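Local coordinates for protein phosphotransferase system, mannose/fructose/N-acetylgalactosamine-specific component IIB (Thermoanaerobacter tengcongensis, PDB 3LFJ) that probably serves as the IIB component of a sugar phosphotransferase system, passing phosphate from a protein phosphohistidine to an incoming sugar of the mannose/fructose/N-acetylgalactosamine class, at residues L123-K135 and Q139-L151. Numbering follows the deposited sequence.
Sequences LNIGGVAKTPQRK and QSVSLSEDEVKTL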
loop_
_atom_site.group_PDB
_atom_site.type_symbol
_atom_site.label_atom_id
_atom_site.label_comp_id
_atom_site.label_asym_id
_atom_site.label_seq_id
_atom_site.Cartn_x
_atom_site.Cartn_y
_atom_site.Cartn_z
ATOM N N LEU A 123 -3.868 -5.159 4.094
ATOM C CA LEU A 123 -2.965 -4.026 3.994
ATOM C C LEU A 123 -1.622 -4.417 4.575
ATOM O O LEU A 123 -1.496 -4.634 5.788
ATOM C CB LEU A 123 -3.545 -2.830 4.730
ATOM C CG LEU A 123 -2.684 -1.558 4.673
ATOM C CD1 LEU A 123 -2.485 -1.084 3.237
ATOM C CD2 LEU A 123 -3.321 -0.472 5.496
ATOM N N ASN A 124 -0.626 -4.485 3.701
ATOM C CA ASN A 124 0.733 -4.861 4.041
ATOM C C ASN A 124 1.579 -3.603 4.277
ATOM O O ASN A 124 1.736 -2.778 3.378
ATOM C CB ASN A 124 1.281 -5.698 2.888
ATOM C CG ASN A 124 2.777 -5.799 2.890
ATOM O OD1 ASN A 124 3.407 -6.098 3.923
ATOM N ND2 ASN A 124 3.364 -5.577 1.737
ATOM N N ILE A 125 2.087 -3.439 5.496
ATOM C CA ILE A 125 2.987 -2.316 5.789
ATOM C C ILE A 125 4.416 -2.749 5.439
ATOM O O ILE A 125 5.029 -3.568 6.138
ATOM C CB ILE A 125 2.903 -1.892 7.282
ATOM C CG1 ILE A 125 1.444 -1.759 7.755
ATOM C CG2 ILE A 125 3.695 -0.612 7.498
ATOM C CD1 ILE A 125 0.565 -0.807 6.903
ATOM N N GLY A 126 4.933 -2.234 4.329
ATOM C CA GLY A 126 6.204 -2.665 3.781
ATOM C C GLY A 126 7.409 -1.792 4.083
ATOM O O GLY A 126 8.526 -2.298 4.230
ATOM N N GLY A 127 7.191 -0.483 4.153
ATOM C CA GLY A 127 8.296 0.446 4.355
ATOM C C GLY A 127 7.814 1.761 4.919
ATOM O O GLY A 127 6.968 2.428 4.328
ATOM N N VAL A 128 8.309 2.103 6.108
ATOM C CA VAL A 128 8.009 3.386 6.722
ATOM C C VAL A 128 9.295 3.814 7.426
ATOM O O VAL A 128 9.738 3.149 8.361
ATOM C CB VAL A 128 6.850 3.316 7.739
ATOM C CG1 VAL A 128 6.535 4.732 8.224
ATOM C CG2 VAL A 128 5.577 2.688 7.140
ATOM N N ALA A 129 9.916 4.887 6.944
ATOM C CA ALA A 129 11.240 5.260 7.444
ATOM C C ALA A 129 11.166 5.793 8.874
ATOM O O ALA A 129 10.176 6.383 9.298
ATOM C CB ALA A 129 11.880 6.286 6.526
ATOM N N LYS A 130 12.240 5.579 9.615
ATOM C CA LYS A 130 12.340 6.112 10.966
ATOM C C LYS A 130 12.394 7.640 10.955
ATOM O O LYS A 130 13.062 8.252 10.126
ATOM C CB LYS A 130 13.593 5.544 11.640
ATOM C CG LYS A 130 13.814 6.031 13.079
ATOM C CD LYS A 130 12.807 5.399 14.008
ATOM C CE LYS A 130 13.226 5.540 15.484
ATOM N NZ LYS A 130 13.180 6.944 15.896
ATOM N N THR A 131 11.671 8.259 11.887
ATOM C CA THR A 131 11.797 9.690 12.166
ATOM C C THR A 131 11.779 9.769 13.685
ATOM O O THR A 131 11.483 8.778 14.346
ATOM C CB THR A 131 10.608 10.509 11.623
ATOM O OG1 THR A 131 9.416 10.108 12.302
ATOM C CG2 THR A 131 10.434 10.309 10.120
ATOM N N PRO A 132 12.118 10.937 14.252
ATOM C CA PRO A 132 12.147 10.999 15.716
ATOM C C PRO A 132 10.796 10.691 16.351
ATOM O O PRO A 132 10.762 10.207 17.485
ATOM C CB PRO A 132 12.548 12.448 15.988
ATOM C CG PRO A 132 13.368 12.837 14.792
ATOM C CD PRO A 132 12.697 12.144 13.631
ATOM N N GLN A 133 9.716 10.949 15.616
ATOM C CA GLN A 133 8.356 10.749 16.110
ATOM C C GLN A 133 7.878 9.297 16.004
ATOM O O GLN A 133 6.809 8.944 16.501
ATOM C CB GLN A 133 7.393 11.654 15.347
ATOM C CG GLN A 133 7.600 13.160 15.579
ATOM C CD GLN A 133 8.859 13.721 14.918
ATOM O OE1 GLN A 133 9.336 13.206 13.904
ATOM N NE2 GLN A 133 9.396 14.794 15.493
ATOM N N ARG A 134 8.679 8.452 15.364
ATOM C CA ARG A 134 8.311 7.059 15.175
ATOM C C ARG A 134 9.148 6.143 16.035
ATOM O O ARG A 134 10.302 6.437 16.338
ATOM C CB ARG A 134 8.481 6.668 13.705
ATOM C CG ARG A 134 7.535 7.395 12.763
ATOM C CD ARG A 134 7.814 7.054 11.299
ATOM N NE ARG A 134 6.682 7.458 10.476
ATOM C CZ ARG A 134 6.778 7.869 9.214
ATOM N NH1 ARG A 134 7.966 7.939 8.611
ATOM N NH2 ARG A 134 5.685 8.228 8.551
ATOM N N LYS A 135 8.552 5.030 16.423
ATOM C CA LYS A 135 9.245 3.980 17.155
ATOM C C LYS A 135 9.716 2.938 16.157
ATOM O O LYS A 135 8.946 2.519 15.293
ATOM C CB LYS A 135 8.303 3.341 18.174
ATOM C CG LYS A 135 8.879 2.122 18.869
ATOM C CD LYS A 135 7.923 1.571 19.912
ATOM C CE LYS A 135 7.877 2.456 21.150
ATOM N NZ LYS A 135 7.138 3.728 20.921
ATOM N N GLN A 139 13.773 -3.307 10.479
ATOM C CA GLN A 139 14.678 -2.605 9.584
ATOM C C GLN A 139 13.897 -1.791 8.550
ATOM O O GLN A 139 14.353 -0.730 8.122
ATOM C CB GLN A 139 15.613 -3.593 8.879
ATOM C CG GLN A 139 16.878 -2.981 8.291
ATOM C CD GLN A 139 16.617 -2.147 7.052
ATOM N N SER A 140 12.710 -2.270 8.169
ATOM C CA SER A 140 11.962 -1.565 7.133
ATOM C C SER A 140 10.848 -0.679 7.664
ATOM O O SER A 140 10.396 0.213 6.959
ATOM C CB SER A 140 11.399 -2.529 6.075
ATOM O OG SER A 140 10.486 -3.441 6.636
ATOM N N VAL A 141 10.383 -0.927 8.883
ATOM C CA VAL A 141 9.219 -0.187 9.378
ATOM C C VAL A 141 9.388 0.409 10.776
ATOM O O VAL A 141 9.763 -0.293 11.720
ATOM C CB VAL A 141 7.949 -1.069 9.381
ATOM C CG1 VAL A 141 6.765 -0.338 10.045
ATOM C CG2 VAL A 141 7.579 -1.473 7.955
ATOM N N SER A 142 9.119 1.708 10.882
ATOM C CA SER A 142 8.946 2.402 12.158
ATOM C C SER A 142 7.581 3.090 12.126
ATOM O O SER A 142 7.123 3.513 11.061
ATOM C CB SER A 142 10.028 3.473 12.332
ATOM O OG SER A 142 11.321 2.892 12.409
ATOM N N LEU A 143 6.922 3.219 13.278
ATOM C CA LEU A 143 5.583 3.816 13.306
ATOM C C LEU A 143 5.396 4.706 14.530
ATOM O O LEU A 143 5.887 4.379 15.611
ATOM C CB LEU A 143 4.498 2.731 13.324
ATOM C CG LEU A 143 4.348 1.834 12.088
ATOM C CD1 LEU A 143 3.445 0.649 12.386
ATOM C CD2 LEU A 143 3.796 2.630 10.913
ATOM N N SER A 144 4.680 5.813 14.371
ATOM C CA SER A 144 4.331 6.629 15.539
ATOM C C SER A 144 3.112 6.032 16.213
ATOM O O SER A 144 2.372 5.229 15.636
ATOM C CB SER A 144 4.012 8.061 15.135
ATOM O OG SER A 144 2.778 8.100 14.430
ATOM N N GLU A 145 2.884 6.452 17.445
ATOM C CA GLU A 145 1.686 6.054 18.145
ATOM C C GLU A 145 0.435 6.476 17.357
ATOM O O GLU A 145 -0.513 5.708 17.238
ATOM C CB GLU A 145 1.696 6.679 19.539
ATOM C CG GLU A 145 0.650 6.137 20.471
ATOM C CD GLU A 145 0.721 6.816 21.837
ATOM O OE1 GLU A 145 1.049 6.131 22.826
ATOM O OE2 GLU A 145 0.473 8.037 21.905
ATOM N N ASP A 146 0.438 7.686 16.800
ATOM C CA ASP A 146 -0.703 8.142 16.005
ATOM C C ASP A 146 -0.928 7.256 14.784
ATOM O O ASP A 146 -2.057 6.966 14.405
ATOM C CB ASP A 146 -0.528 9.595 15.567
ATOM C CG ASP A 146 -0.858 10.577 16.671
ATOM O OD1 ASP A 146 -1.381 10.137 17.720
ATOM O OD2 ASP A 146 -0.594 11.787 16.488
ATOM N N GLU A 147 0.160 6.818 14.162
ATOM C CA GLU A 147 0.035 5.972 12.985
ATOM C C GLU A 147 -0.569 4.619 13.339
ATOM O O GLU A 147 -1.392 4.084 12.595
ATOM C CB GLU A 147 1.392 5.830 12.277
ATOM C CG GLU A 147 1.700 7.049 11.419
ATOM C CD GLU A 147 3.180 7.268 11.122
ATOM O OE1 GLU A 147 4.048 6.499 11.590
ATOM O OE2 GLU A 147 3.461 8.253 10.408
ATOM N N VAL A 148 -0.143 4.059 14.467
ATOM C CA VAL A 148 -0.693 2.788 14.906
ATOM C C VAL A 148 -2.181 2.944 15.232
ATOM O O VAL A 148 -2.976 2.069 14.894
ATOM C CB VAL A 148 0.074 2.210 16.100
ATOM C CG1 VAL A 148 -0.571 0.916 16.539
ATOM C CG2 VAL A 148 1.533 1.969 15.707
ATOM N N LYS A 149 -2.547 4.070 15.850
ATOM C CA LYS A 149 -3.956 4.374 16.115
ATOM C C LYS A 149 -4.756 4.422 14.810
ATOM O O LYS A 149 -5.871 3.898 14.720
ATOM C CB LYS A 149 -4.096 5.694 16.886
ATOM C CG LYS A 149 -3.678 5.602 18.351
ATOM N N THR A 150 -4.198 4.989 13.773
ATOM C CA THR A 150 -4.842 5.040 12.467
ATOM C C THR A 150 -5.002 3.643 11.875
ATOM O O THR A 150 -6.047 3.341 11.257
ATOM C CB THR A 150 -4.040 5.934 11.503
ATOM O OG1 THR A 150 -3.968 7.264 12.028
ATOM C CG2 THR A 150 -4.790 6.114 10.192
ATOM N N LEU A 151 -4.011 2.823 11.993
ATOM C CA LEU A 151 -4.117 1.477 11.452
ATOM C C LEU A 151 -5.205 0.683 12.177
ATOM O O LEU A 151 -5.991 -0.022 11.546
ATOM C CB LEU A 151 -2.772 0.752 11.505
ATOM C CG LEU A 151 -1.717 1.311 10.536
ATOM C CD1 LEU A 151 -0.391 0.604 10.742
ATOM C CD2 LEU A 151 -2.181 1.166 9.102
HETATM O O HOH W 1 7.828 -4.497 6.444
HETATM O O HOH W 2 5.083 7.979 18.692
#
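R134 reaches from the loop after strand 122-127 to E147 in the first turn of helix 145-158, within the beta-alpha-beta crossover between parallel strands 122-127 and 161-164. R134 CB lies 3.8 Å from S142 CB, CG passes S144 N, and R134 CD comes 3.6 Å from S142 O, a buried carbonyl oxygen without a partner. From CG to NE the chain runs extended, delivering the guanidinium side-on into a two-nitrogen salt bridge: R134 NE donates to E147 OE1 at 3.0 Å on its syn lone pair, R134 NH2 to E147 OE2 at 2.9 Å, the two planes 36° apart. R134 NH1 turns back to A129 O (2.8 Å), and V128 CG1 sits over the centre of one guanidinium face. With an alanine here, E147 would probably lose its charged mate and V128 CG1 the flat group it rests on. E147 and S144 form a capping box: E147 N donates to S144 OG, and S144 N meets OE1 from above the carboxylate plane. Beside V141, V128 N donates to S140 O and V128 O accepts from S142 N; K135 and L143 form an antiparallel hydrogen-bonded pair. Deeper, I125 CD1 meets L151 CD2 tip to tip at 4.0 Å, and L123 CD2 touches L151 CD2 at 4.1 Å.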